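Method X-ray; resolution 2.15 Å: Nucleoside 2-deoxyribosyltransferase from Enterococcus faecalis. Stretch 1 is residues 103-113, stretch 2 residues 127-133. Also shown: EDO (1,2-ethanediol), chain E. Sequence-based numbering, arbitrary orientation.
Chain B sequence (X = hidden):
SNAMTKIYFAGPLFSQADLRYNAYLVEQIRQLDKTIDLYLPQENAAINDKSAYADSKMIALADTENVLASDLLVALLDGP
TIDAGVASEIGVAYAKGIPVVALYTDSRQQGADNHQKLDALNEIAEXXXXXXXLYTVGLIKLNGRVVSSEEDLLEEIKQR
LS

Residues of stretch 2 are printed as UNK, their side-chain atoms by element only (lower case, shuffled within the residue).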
ATOM      1  N   LEU B 103       2.806 -12.671 -12.919  1.00 34.47           N
ATOM      2  CA  LEU B 103       3.475 -11.678 -13.749  1.00 37.50           C
ATOM      3  C   LEU B 103       3.901 -10.497 -12.886  1.00 31.28           C
ATOM      4  O   LEU B 103       3.100  -9.971 -12.108  1.00 34.35           O
ATOM      5  CB  LEU B 103       2.562 -11.202 -14.879  1.00 36.70           C
ATOM      6  CG  LEU B 103       3.149 -10.113 -15.777  1.00 37.23           C
ATOM      7  CD1 LEU B 103       4.326 -10.653 -16.578  1.00 39.54           C
ATOM      8  CD2 LEU B 103       2.086  -9.539 -16.699  1.00 38.81           C
ATOM      9  N   TYR B 104       5.156 -10.076 -13.042  1.00 34.41           N
ATOM     10  CA  TYR B 104       5.754  -9.024 -12.215  1.00 35.70           C
ATOM     11  C   TYR B 104       6.687  -8.202 -13.102  1.00 37.82           C
ATOM     12  O   TYR B 104       7.848  -8.574 -13.300  1.00 36.19           O
ATOM     13  CB  TYR B 104       6.498  -9.628 -11.028  1.00 30.89           C
ATOM     14  CG  TYR B 104       7.298  -8.640 -10.212  1.00 35.98           C
ATOM     15  CD1 TYR B 104       6.686  -7.547  -9.612  1.00 31.79           C
ATOM     16  CD2 TYR B 104       8.666  -8.808 -10.028  1.00 33.54           C
ATOM     17  CE1 TYR B 104       7.415  -6.645  -8.859  1.00 35.85           C
ATOM     18  CE2 TYR B 104       9.402  -7.910  -9.276  1.00 34.76           C
ATOM     19  CZ  TYR B 104       8.771  -6.831  -8.695  1.00 32.39           C
ATOM     20  OH  TYR B 104       9.499  -5.936  -7.946  1.00 31.56           O
ATOM     21  N   THR B 105       6.184  -7.082 -13.620  1.00 36.95           N
ATOM     22  CA  THR B 105       6.892  -6.294 -14.623  1.00 35.89           C
ATOM     23  C   THR B 105       7.574  -5.052 -14.064  1.00 36.73           C
ATOM     24  O   THR B 105       8.155  -4.291 -14.843  1.00 42.43           O
ATOM     25  CB  THR B 105       5.929  -5.866 -15.736  1.00 39.34           C
ATOM     26  OG1 THR B 105       4.958  -4.958 -15.201  1.00 38.87           O
ATOM     27  CG2 THR B 105       5.219  -7.069 -16.325  1.00 38.17           C
ATOM     28  N   ASP B 106       7.512  -4.823 -12.751  1.00 36.41           N
ATOM     29  CA  ASP B 106       8.014  -3.585 -12.162  1.00 35.59           C
ATOM     30  C   ASP B 106       9.455  -3.321 -12.578  1.00 38.39           C
ATOM     31  O   ASP B 106      10.341  -4.150 -12.350  1.00 33.32           O
ATOM     32  CB  ASP B 106       7.899  -3.656 -10.636  1.00 33.92           C
ATOM     33  CG  ASP B 106       8.062  -2.299  -9.969  1.00 38.40           C
ATOM     34  OD1 ASP B 106       9.102  -1.642 -10.183  1.00 33.52           O
ATOM     35  OD2 ASP B 106       7.142  -1.885  -9.231  1.00 34.70           O
ATOM     36  N   SER B 107       9.683  -2.159 -13.196  1.00 38.90           N
ATOM     37  CA  SER B 107      11.000  -1.834 -13.734  1.00 36.40           C
ATOM     38  C   SER B 107      12.053  -1.663 -12.648  1.00 42.41           C
ATOM     39  O   SER B 107      13.249  -1.722 -12.949  1.00 40.56           O
ATOM     40  CB  SER B 107      10.922  -0.564 -14.580  1.00 42.24           C
ATOM     41  OG  SER B 107      10.526   0.547 -13.794  1.00 42.69           O
ATOM     42  N   ARG B 108      11.641  -1.448 -11.400  1.00 37.19           N
ATOM     43  CA  ARG B 108      12.582  -1.294 -10.298  1.00 41.81           C
ATOM     44  C   ARG B 108      13.135  -2.622  -9.799  1.00 40.25           C
ATOM     45  O   ARG B 108      13.890  -2.631  -8.821  1.00 38.54           O
ATOM     46  CB  ARG B 108      11.919  -0.537  -9.144  1.00 34.71           C
ATOM     47  CG  ARG B 108      11.608   0.919  -9.465  1.00 34.88           C
ATOM     48  CD  ARG B 108      10.660   1.523  -8.443  1.00 37.93           C
ATOM     49  NE  ARG B 108       9.372   0.838  -8.435  1.00 34.91           N
ATOM     50  CZ  ARG B 108       8.297   1.271  -7.784  1.00 37.21           C
ATOM     51  NH1 ARG B 108       8.350   2.398  -7.087  1.00 31.31           N
ATOM     52  NH2 ARG B 108       7.165   0.581  -7.835  1.00 30.26           N
ATOM     53  N   GLN B 109      12.778  -3.739 -10.432  1.00 35.82           N
ATOM     54  CA  GLN B 109      13.375  -5.022 -10.087  1.00 42.25           C
ATOM     55  C   GLN B 109      14.730  -5.231 -10.747  1.00 44.90           C
ATOM     56  O   GLN B 109      15.444  -6.169 -10.377  1.00 50.07           O
ATOM     57  CB  GLN B 109      12.434  -6.167 -10.476  1.00 40.34           C
ATOM     58  CG  GLN B 109      12.391  -6.459 -11.970  1.00 38.01           C
ATOM     59  CD  GLN B 109      11.320  -7.469 -12.337  1.00 44.12           C
ATOM     60  OE1 GLN B 109      11.516  -8.676 -12.204  1.00 40.85           O
ATOM     61  NE2 GLN B 109      10.176  -6.976 -12.799  1.00 33.73           N
ATOM     62  N   GLN B 110      15.097  -4.384 -11.702  1.00 43.36           N
ATOM     63  CA  GLN B 110      16.337  -4.526 -12.446  1.00 46.49           C
ATOM     64  C   GLN B 110      17.478  -3.794 -11.745  1.00 52.25           C
ATOM     65  O   GLN B 110      17.266  -2.888 -10.936  1.00 51.77           O
ATOM     66  CB  GLN B 110      16.170  -3.987 -13.868  1.00 50.49           C
ATOM     67  CG  GLN B 110      14.948  -4.525 -14.599  1.00 52.37           C
ATOM     68  CD  GLN B 110      15.031  -6.016 -14.871  1.00 66.57           C
ATOM     69  OE1 GLN B 110      16.115  -6.596 -14.905  1.00 70.26           O
ATOM     70  NE2 GLN B 110      13.877  -6.644 -15.066  1.00 60.31           N
ATOM     71  N   GLY B 111      18.702  -4.203 -12.070  1.00 57.55           N
ATOM     72  CA  GLY B 111      19.880  -3.547 -11.541  1.00 52.71           C
ATOM     73  C   GLY B 111      20.752  -4.438 -10.681  1.00 50.70           C
ATOM     74  O   GLY B 111      21.618  -3.944  -9.953  1.00 55.68           O
ATOM     75  N   ALA B 112      20.536  -5.753 -10.753  1.00 50.44           N
ATOM     76  CA  ALA B 112      21.358  -6.679  -9.980  1.00 50.60           C
ATOM     77  C   ALA B 112      22.816  -6.639 -10.421  1.00 57.33           C
ATOM     78  O   ALA B 112      23.713  -6.951  -9.630  1.00 57.36           O
ATOM     79  CB  ALA B 112      20.804  -8.098 -10.098  1.00 46.62           C
ATOM     80  N   ASP B 113      23.075  -6.256 -11.674  1.00 56.87           N
ATOM     81  CA  ASP B 113      24.443  -6.125 -12.157  1.00 64.51           C
ATOM     82  C   ASP B 113      25.090  -4.810 -11.740  1.00 69.26           C
ATOM     83  O   ASP B 113      26.322  -4.716 -11.732  1.00 65.42           O
ATOM     84  CB  ASP B 113      24.478  -6.253 -13.682  1.00 63.25           C
ATOM     85  CG  ASP B 113      23.254  -5.646 -14.345  1.00 76.86           C
ATOM     86  OD1 ASP B 113      22.809  -4.562 -13.907  1.00 73.74           O
ATOM     87  OD2 ASP B 113      22.741  -6.249 -15.310  1.00 82.28           O
ATOM     88  N   UNK B 127      17.635   1.853  -1.009  1.00 37.52           N
ATOM     89  CA  UNK B 127      17.333   0.657  -1.786  1.00 35.74           C
ATOM     90  C   UNK B 127      16.521   1.027  -3.020  1.00 36.68           C
ATOM     91  O   UNK B 127      15.418   1.573  -2.907  1.00 32.74           O
ATOM     92  n   UNK B 127      14.938  -2.092  -1.372  1.00 30.56           N
ATOM     93  c   UNK B 127      16.093  -1.548  -1.741  1.00 33.44           C
ATOM     94  c   UNK B 127      16.567  -0.353  -0.935  1.00 30.68           C
ATOM     95  o   UNK B 127      16.751  -1.969  -2.692  1.00 32.07           O
ATOM     96  N   UNK B 128      17.057   0.716  -4.197  1.00 34.13           N
ATOM     97  CA  UNK B 128      16.380   0.990  -5.457  1.00 37.88           C
ATOM     98  C   UNK B 128      15.594  -0.203  -5.980  1.00 37.92           C
ATOM     99  O   UNK B 128      14.991  -0.108  -7.053  1.00 36.89           O
ATOM    100  c   UNK B 128      18.226   2.638  -6.086  1.00 42.65           C
ATOM    101  c   UNK B 128      18.723   3.452  -7.262  1.00 47.76           C
ATOM    102  n   UNK B 128      19.176   4.669  -6.987  1.00 49.19           N
ATOM    103  c   UNK B 128      17.395   1.443  -6.512  1.00 36.08           C
ATOM    104  o   UNK B 128      18.694   2.998  -8.404  1.00 53.91           O
ATOM    105  N   UNK B 129      15.576  -1.315  -5.250  1.00 30.96           N
ATOM    106  CA  UNK B 129      14.933  -2.539  -5.707  1.00 31.82           C
ATOM    107  C   UNK B 129      13.543  -2.648  -5.092  1.00 32.89           C
ATOM    108  O   UNK B 129      13.404  -2.716  -3.865  1.00 31.28           O
ATOM    109  c   UNK B 129      18.445  -4.285  -7.999  1.00 40.12           C
ATOM    110  c   UNK B 129      18.250  -3.291  -5.433  1.00 36.00           C
ATOM    111  c   UNK B 129      17.224  -4.272  -7.348  1.00 37.63           C
ATOM    112  c   UNK B 129      15.784  -3.759  -5.359  1.00 33.13           C
ATOM    113  c   UNK B 129      19.571  -3.800  -7.364  1.00 39.50           C
ATOM    114  c   UNK B 129      19.474  -3.303  -6.079  1.00 39.90           C
ATOM    115  c   UNK B 129      17.115  -3.779  -6.058  1.00 37.56           C
ATOM    116  N   UNK B 130      12.524  -2.653  -5.947  1.00 31.48           N
ATOM    117  CA  UNK B 130      11.149  -2.822  -5.498  1.00 33.50           C
ATOM    118  C   UNK B 130      10.997  -4.140  -4.744  1.00 29.68           C
ATOM    119  O   UNK B 130      11.683  -5.126  -5.026  1.00 29.55           O
ATOM    120  n   UNK B 130       8.095  -4.143  -6.527  1.00 34.70           N
ATOM    121  c   UNK B 130       8.760  -2.948  -6.352  1.00 30.20           C
ATOM    122  n   UNK B 130       6.662  -2.762  -5.731  1.00 33.15           N
ATOM    123  c   UNK B 130      10.203  -2.770  -6.700  1.00 32.34           C
ATOM    124  c   UNK B 130       6.838  -4.005  -6.144  1.00 36.61           C
ATOM    125  c   UNK B 130       7.848  -2.079  -5.853  1.00 30.98           C
ATOM    126  N   UNK B 131      10.097  -4.147  -3.764  1.00 27.92           N
ATOM    127  CA  UNK B 131       9.942  -5.271  -2.852  1.00 26.77           C
ATOM    128  C   UNK B 131       8.572  -5.918  -3.007  1.00 31.44           C
ATOM    129  O   UNK B 131       7.550  -5.228  -3.084  1.00 27.82           O
ATOM    130  c   UNK B 131      10.748  -6.896  -0.069  1.00 29.89           C
ATOM    131  c   UNK B 131       8.276  -6.954   1.156  1.00 29.87           C
ATOM    132  c   UNK B 131      10.456  -7.893   0.847  1.00 32.63           C
ATOM    133  c   UNK B 131       8.578  -5.963   0.242  1.00 31.48           C
ATOM    134  c   UNK B 131      10.138  -4.832  -1.393  1.00 28.27           C
ATOM    135  c   UNK B 131       9.217  -7.916   1.457  1.00 32.16           C
ATOM    136  o   UNK B 131       8.916  -8.902   2.369  1.00 33.94           O
ATOM    137  c   UNK B 131       9.816  -5.918  -0.387  1.00 31.51           C
ATOM    138  N   UNK B 132       8.569  -7.249  -3.045  1.00 29.36           N
ATOM    139  CA  UNK B 132       7.365  -8.066  -2.990  1.00 27.69           C
ATOM    140  C   UNK B 132       7.420  -8.925  -1.735  1.00 27.90           C
ATOM    141  O   UNK B 132       8.479  -9.464  -1.397  1.00 26.35           O
ATOM    142  c   UNK B 132       5.793  -7.803  -5.884  1.00 28.45           C
ATOM    143  c   UNK B 132       7.240  -8.981  -4.217  1.00 31.78           C
ATOM    144  c   UNK B 132       7.472  -9.486  -6.646  1.00 28.49           C
ATOM    145  c   UNK B 132       7.164  -8.397  -5.627  1.00 30.27           C
ATOM    146  N   UNK B 133       6.286  -9.058  -1.050  1.00 24.80           N
ATOM    147  CA  UNK B 133       6.231  -9.927   0.119  1.00 27.90           C
ATOM    148  C   UNK B 133       6.629 -11.344  -0.275  1.00 27.09           C
ATOM    149  O   UNK B 133       5.988 -11.967  -1.127  1.00 25.42           O
ATOM    150  c   UNK B 133       4.833  -9.914   0.734  1.00 25.79           C
ATOM    151  n   UNK B 133       4.874  -9.954   3.156  1.00 24.79           N
ATOM    152  c   UNK B 133       4.770 -10.675   2.044  1.00 32.48           C
ATOM    153  o   UNK B 133       4.639 -11.898   2.058  1.00 32.67           O
TER
HETATM  154  C1  EDO E1101       8.697 -12.364   5.708  1.00 48.17           C
HETATM  155  O1  EDO E1101       9.992 -12.464   5.105  1.00 61.28           O
HETATM  156  C2  EDO E1101       7.654 -12.115   4.624  1.00 49.10           C
HETATM  157  O2  EDO E1101       6.346 -12.128   5.209  1.00 46.36           O
HETATM  158  O   HOH W   1      11.895  -7.026  -7.035  1.00 38.34           O
HETATM  159  O   HOH W   2      16.238  -0.879  -9.341  1.00 35.59           O

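Position 127 carries two side-chain carbons, the second bonded to one oxygen and one nitrogen, a short amide that does not reach stretch 1. The oxygen accepts a hydrogen bond from the backbone N of position 129. This is Asn 127; its OD1 lies 2.9 Å from that N.

At position 128 three carbons precede the same oxygen and nitrogen pair. The side chain leaves sideways and stays clear of stretch 1, and the backbone makes the approach instead. The residue is Gln 128. Its O lies 3.3 Å from Arg 108 O; two acceptors cannot bond to each other, but the O of water 2 lies 2.7 Å from Gln 128 O and 2.8 Å from Gln 110 O, within hydrogen-bonding reach of both, though it has more acceptors around it than protons to give.

Position 129 has one carbon followed by a six-membered ring of carbon alone, with no substituent. The ring reaches residues 109-112, and its tip is 3.3 Å from Gly 111 O. This is Phe 129, the tip atom being CZ. Gln 109 O, Gly 111 O and Ala 112 N all lie at the ring edge. A CB on Gly 111 would sit 3.5 Å from Phe 129 CE1, although the backbone angles alone call for glycine.

Position 130 shows one carbon and a five-membered ring of three carbons and two nitrogens. One nitrogen is 2.7 Å from Tyr 104 OH, a hydrogen bond near the plane of the ring. The residue is His 130, and that nitrogen is ND1. Asp 106 OD2 sits over one face of the imidazole, 3.5 Å from His 130 CD2, while the same carbon lies over a face of the Arg 108 guanidinium.

Position 131 has one carbon, then a six-carbon ring bearing an oxygen, and points away from stretch 1: Tyr 131.

Position 132 has four carbons, forked at the second, with one terminal carbon over a face of the Tyr 104 ring. This is Leu 132; its CD1 lies 3.4 Å from the ring centroid, a CH-pi contact.

Position 133, with two carbons and a terminal oxygen and nitrogen, is out of reach of stretch 1. It is Asn 133, which caps the following helix.

The contact centres on His 130. Its N donates to Arg 108 O (3.2 Å), which also receives the CA-H of Phe 129, while its ring bonds Tyr 104. Arg 108 NH2 forms a salt bridge with Asp 106 OD2 (2.8 Å). Water 1 links Tyr 104 OH to His 130 O. Leu 132 packs on the Tyr 104 ring, and the Phe 129 ring lies against the backbone of residues 109 to 112.

Stretch 2, residues 127-133: NQFHYLN
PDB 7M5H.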